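Local coordinates for protein putative antitoxin VapB45 (Mycobacterium tuberculosis, PDB 5AF3) that possibly serves as the antitoxin of a type II toxin-antitoxin system, paired with the toxin VapC45, and contains a putative helix-turn-helix DNA-binding domain, at residues Ala78-Ala83 / Gln162-Ala167; Pro96-Leu101 / His108-Gln113. All blocks are in the same frame, centred on the assembly; numbering follows the deposited sequence.

Interaction 1 (Ala78-Ala83 / Gln162-Ala167); sequences AYVLNA and QQISFA
Tyr79 and Ile164 run past each other in opposite senses, and the CB of each points toward the other segment. CE2 of the Tyr79 ring lies 3.8 Å from CG1 of Ile164, and CD2 of the same ring is 3.9 Å from Ile164 CD1; the CG1-CD1 branch thus spans CD2 and CE2 of the ring, approaching obliquely. Val80, one residue on along helix 72-86, meets the end of that branch nearly at a right angle: its CG2 is 3.6 Å from Ile164 CD1. With CG1 of Val80 anti to the backbone N (chi1 172°), it is CG2, beside that nitrogen, that does the touching.

At the far end of the ring, Tyr79 OH sits against the aliphatic part of Gln163, 3.2 Å from CG and 3.3 Å from CB. The Gln163 chain bends at chi2 (-50°), and its amide plane stands 73° from the ring; the amide leads away from Tyr79, NE2 bonding to the backbone O of His159 and OE1 accepting from Arg176 NH1. The phenol hydrogen-bonds to the backbone O of Tyr160 in helix 155-161, while Leu27 and Ile175 also pack on Tyr79.

A helix of the putative helix-turn-helix region is thereby joined to strand 164-166, outermost within the chain in its four-stranded antiparallel sheet. Across the two segments the attraction is apolar, with 148 Å² buried in total; this leaves the phenol to be anchored by the Tyr160 carbonyl, with Gln163 offering it only CB and CG.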
# COMPACT_ATOMS: atom_id res chain seq x y z
N ALA A 78 -11.77 1.11 14.20
CA ALA A 78 -11.73 0.64 12.79
C ALA A 78 -10.38 -0.01 12.45
O ALA A 78 -10.33 -1.01 11.74
CB ALA A 78 -12.06 1.79 11.80
N TYR A 79 -9.30 0.56 12.97
CA TYR A 79 -7.97 0.05 12.76
C TYR A 79 -7.84 -1.37 13.32
O TYR A 79 -7.35 -2.29 12.63
CB TYR A 79 -6.92 0.96 13.36
CG TYR A 79 -5.53 0.37 13.38
CD1 TYR A 79 -4.70 0.41 12.24
CD2 TYR A 79 -5.02 -0.19 14.55
CE1 TYR A 79 -3.43 -0.12 12.29
CE2 TYR A 79 -3.77 -0.70 14.60
CZ TYR A 79 -2.98 -0.69 13.47
OH TYR A 79 -1.72 -1.22 13.57
N VAL A 80 -8.34 -1.56 14.54
CA VAL A 80 -8.27 -2.88 15.19
C VAL A 80 -9.15 -3.91 14.48
O VAL A 80 -8.69 -5.01 14.20
CB VAL A 80 -8.60 -2.78 16.67
CG1 VAL A 80 -8.74 -4.19 17.32
CG2 VAL A 80 -7.46 -1.98 17.41
N LEU A 81 -10.38 -3.55 14.17
CA LEU A 81 -11.27 -4.41 13.39
C LEU A 81 -10.68 -4.77 12.03
O LEU A 81 -10.88 -5.86 11.53
CB LEU A 81 -12.60 -3.73 13.18
CG LEU A 81 -13.52 -3.61 14.40
CD1 LEU A 81 -14.76 -2.87 13.98
CD2 LEU A 81 -13.85 -5.05 14.92
N ASN A 82 -9.96 -3.84 11.41
CA ASN A 82 -9.28 -4.17 10.16
C ASN A 82 -8.15 -5.18 10.33
O ASN A 82 -7.89 -6.01 9.42
CB ASN A 82 -8.76 -2.92 9.46
CG ASN A 82 -8.43 -3.18 7.98
OD1 ASN A 82 -9.11 -3.96 7.31
ND2 ASN A 82 -7.36 -2.56 7.50
N ALA A 83 -7.49 -5.13 11.48
CA ALA A 83 -6.45 -6.07 11.82
C ALA A 83 -7.11 -7.43 12.00
O ALA A 83 -6.53 -8.45 11.58
CB ALA A 83 -5.72 -5.67 13.10
N GLN A 162 0.17 -3.73 18.55
CA GLN A 162 1.43 -3.16 19.04
C GLN A 162 1.71 -1.76 18.51
O GLN A 162 2.56 -1.05 19.07
CB GLN A 162 2.60 -4.09 18.66
CG GLN A 162 2.77 -5.25 19.60
CD GLN A 162 3.62 -6.41 19.04
OE1 GLN A 162 4.01 -6.42 17.86
NE2 GLN A 162 3.91 -7.38 19.90
N GLN A 163 1.04 -1.36 17.44
CA GLN A 163 1.26 -0.03 16.82
C GLN A 163 0.56 1.12 17.56
O GLN A 163 0.76 2.29 17.22
CB GLN A 163 0.81 -0.02 15.35
CG GLN A 163 1.40 -1.13 14.45
CD GLN A 163 2.89 -1.22 14.58
OE1 GLN A 163 3.57 -0.20 14.59
NE2 GLN A 163 3.41 -2.42 14.69
N ILE A 164 -0.31 0.79 18.52
CA ILE A 164 -1.18 1.77 19.13
C ILE A 164 -0.51 2.28 20.40
O ILE A 164 0.05 1.50 21.16
CB ILE A 164 -2.58 1.16 19.46
CG1 ILE A 164 -3.22 0.58 18.18
CG2 ILE A 164 -3.53 2.23 20.05
CD1 ILE A 164 -4.54 -0.11 18.42
N SER A 165 -0.56 3.61 20.60
CA SER A 165 -0.03 4.24 21.83
C SER A 165 -1.22 4.70 22.65
O SER A 165 -2.26 5.02 22.09
CB SER A 165 0.84 5.46 21.45
OG SER A 165 2.03 5.01 20.86
N PHE A 166 -1.05 4.78 23.98
CA PHE A 166 -2.21 5.08 24.84
C PHE A 166 -2.09 6.35 25.71
O PHE A 166 -0.98 6.68 26.11
CB PHE A 166 -2.54 3.85 25.69
CG PHE A 166 -2.79 2.62 24.84
CD1 PHE A 166 -4.04 2.43 24.25
CD2 PHE A 166 -1.75 1.74 24.55
CE1 PHE A 166 -4.26 1.33 23.40
CE2 PHE A 166 -1.97 0.63 23.71
CZ PHE A 166 -3.23 0.45 23.13
N ALA A 167 -3.21 7.03 25.94
CA ALA A 167 -3.27 8.23 26.77
C ALA A 167 -3.42 7.85 28.24
O ALA A 167 -3.32 6.66 28.59
CB ALA A 167 -4.40 9.16 26.32

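Interaction 2 (Pro96-Leu101 / His108-Gln113); sequences PSLDWL and HALASQ
Leu98 and Leu110 share nearly the same first torsion, chi1 -58° and -66°, which puts each CG beside its own backbone N and anti to the carbonyl carbon. In both residues CG is followed by an extended chi2, and the methyl forks are carried to the interface between helix 95-105 and the loop that follows it, although neither CB points straight across. The two side chains meet at about a right angle: CD2 of Leu98 touches both methyls of Leu110 equally, 3.9 Å from CD1 and from CD2.

One helical turn later, Leu101 brings a second point of contact. Its CB lies 4.3 Å from the CB of Ala109, and that methyl also approaches the Leu101 backbone, 3.7 Å from O. The 6.3 Å between the CA atoms of Leu101 and Ala109 is consistent with the small side chain of Ala109 allowing a close approach. A looser approach, 4.3 Å between Leu101 CD1 and Leu110 CD2, links the two points. All four touching residues are buried, and the two segments together bury 161 Å².

This is a helix-loop-helix connection: after helix 95-105 the chain reverses, makes a short 3-10 segment at Ala109 and Leu110, and folds back on the helix it has just left. The backbone bonds Ala111 N to His108 O and Ser112 N to Ala109 O are the i+3 bonds of a 3-10 turn. Ser112 then precedes helix 115-130, and its OG accepts a hydrogen bond from the backbone N of Asp114.

Around the contact, Leu110 also packs on Val80, Leu81 and Phe84 of helix 72-86, while Leu101 touches Leu123 of helix 115-130.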
# COMPACT_ATOMS: atom_id res chain seq x y z
N PRO A 96 -21.57 -9.59 18.76
CA PRO A 96 -21.61 -10.15 20.13
C PRO A 96 -20.27 -10.31 20.82
O PRO A 96 -20.17 -10.09 22.03
CB PRO A 96 -22.29 -11.51 19.92
CG PRO A 96 -23.11 -11.29 18.74
CD PRO A 96 -22.23 -10.49 17.82
N SER A 97 -19.23 -10.67 20.06
CA SER A 97 -17.87 -10.70 20.64
C SER A 97 -17.41 -9.34 21.11
O SER A 97 -16.76 -9.25 22.16
CB SER A 97 -16.82 -11.27 19.65
OG SER A 97 -17.11 -12.66 19.30
N LEU A 98 -17.69 -8.31 20.30
CA LEU A 98 -17.35 -6.93 20.69
C LEU A 98 -18.12 -6.50 21.97
O LEU A 98 -17.50 -6.00 22.91
CB LEU A 98 -17.59 -5.99 19.52
CG LEU A 98 -16.84 -6.31 18.23
CD1 LEU A 98 -17.10 -5.24 17.21
CD2 LEU A 98 -15.35 -6.41 18.48
N ASP A 99 -19.42 -6.75 22.02
CA ASP A 99 -20.24 -6.51 23.24
C ASP A 99 -19.61 -7.18 24.44
O ASP A 99 -19.46 -6.57 25.50
CB ASP A 99 -21.69 -7.00 23.05
CG ASP A 99 -22.50 -6.16 22.04
OD1 ASP A 99 -22.12 -5.01 21.72
OD2 ASP A 99 -23.54 -6.66 21.56
N TRP A 100 -19.22 -8.45 24.30
CA TRP A 100 -18.59 -9.19 25.39
C TRP A 100 -17.30 -8.54 25.82
O TRP A 100 -17.08 -8.33 27.01
CB TRP A 100 -18.40 -10.71 25.03
CG TRP A 100 -17.59 -11.50 26.04
CD1 TRP A 100 -16.27 -11.76 25.97
CD2 TRP A 100 -18.06 -12.10 27.26
NE1 TRP A 100 -15.87 -12.51 27.06
CE2 TRP A 100 -16.95 -12.71 27.88
CE3 TRP A 100 -19.30 -12.15 27.91
CZ2 TRP A 100 -17.04 -13.42 29.10
CZ3 TRP A 100 -19.38 -12.84 29.15
CH2 TRP A 100 -18.27 -13.46 29.71
N LEU A 101 -16.45 -8.15 24.86
CA LEU A 101 -15.19 -7.46 25.15
C LEU A 101 -15.42 -6.14 25.90
O LEU A 101 -14.71 -5.85 26.88
CB LEU A 101 -14.43 -7.17 23.84
CG LEU A 101 -13.52 -8.23 23.29
CD1 LEU A 101 -13.19 -7.86 21.81
CD2 LEU A 101 -12.29 -8.25 24.20
N HIS A 108 -15.14 1.26 24.81
CA HIS A 108 -14.20 1.39 23.67
C HIS A 108 -13.06 0.36 23.80
O HIS A 108 -11.90 0.67 23.55
CB HIS A 108 -13.64 2.84 23.61
CG HIS A 108 -14.68 3.88 23.35
ND1 HIS A 108 -15.44 3.92 22.19
CD2 HIS A 108 -15.09 4.95 24.10
CE1 HIS A 108 -16.27 4.95 22.25
NE2 HIS A 108 -16.08 5.58 23.39
N ALA A 109 -13.39 -0.87 24.23
CA ALA A 109 -12.37 -1.87 24.50
C ALA A 109 -11.39 -2.12 23.33
O ALA A 109 -10.23 -2.45 23.56
CB ALA A 109 -13.05 -3.22 24.89
N LEU A 110 -11.89 -2.03 22.09
CA LEU A 110 -11.00 -2.23 20.92
C LEU A 110 -9.83 -1.25 20.91
O LEU A 110 -8.74 -1.57 20.42
CB LEU A 110 -11.76 -2.12 19.61
CG LEU A 110 -12.81 -3.22 19.35
CD1 LEU A 110 -13.49 -2.99 18.05
CD2 LEU A 110 -12.07 -4.55 19.29
N ALA A 111 -10.07 -0.07 21.49
CA ALA A 111 -9.05 1.00 21.57
C ALA A 111 -8.33 1.04 22.94
O ALA A 111 -7.58 1.97 23.24
CB ALA A 111 -9.68 2.35 21.23
N SER A 112 -8.52 -0.00 23.72
CA SER A 112 -7.97 -0.06 25.07
C SER A 112 -6.56 -0.61 25.16
O SER A 112 -6.19 -1.54 24.46
CB SER A 112 -8.90 -0.90 25.97
OG SER A 112 -8.29 -1.13 27.21
N GLN A 113 -5.79 -0.08 26.12
CA GLN A 113 -4.46 -0.54 26.41
C GLN A 113 -4.49 -1.99 26.89
O GLN A 113 -3.52 -2.70 26.76
CB GLN A 113 -3.82 0.35 27.48
CG GLN A 113 -2.39 -0.05 27.82
CD GLN A 113 -1.66 1.05 28.54
OE1 GLN A 113 -2.23 2.09 28.87
NE2 GLN A 113 -0.38 0.82 28.79

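The centres of interactions 1 and 2 lie 12 Å apart, and the two contacts touch directly. Val80 CG2 of interaction 1 approaches Leu110 O of interaction 2 at 3.3 Å, and Phe166 CE1 comes within 3.4 Å of Ala111 O. Along the chain the order is 78-83, 96-101, 108-113, 162-167, so the local contact lies wholly between the ends joined by the distant one. Helix 72-86 serves both: it meets strand 164-166 in interaction 1, and Leu110 of interaction 2 rests on it. Helix 72-86, within the putative DNA-binding helix-turn-helix region, is thus packed against both the loop after helix 95-105 and strand 164-166.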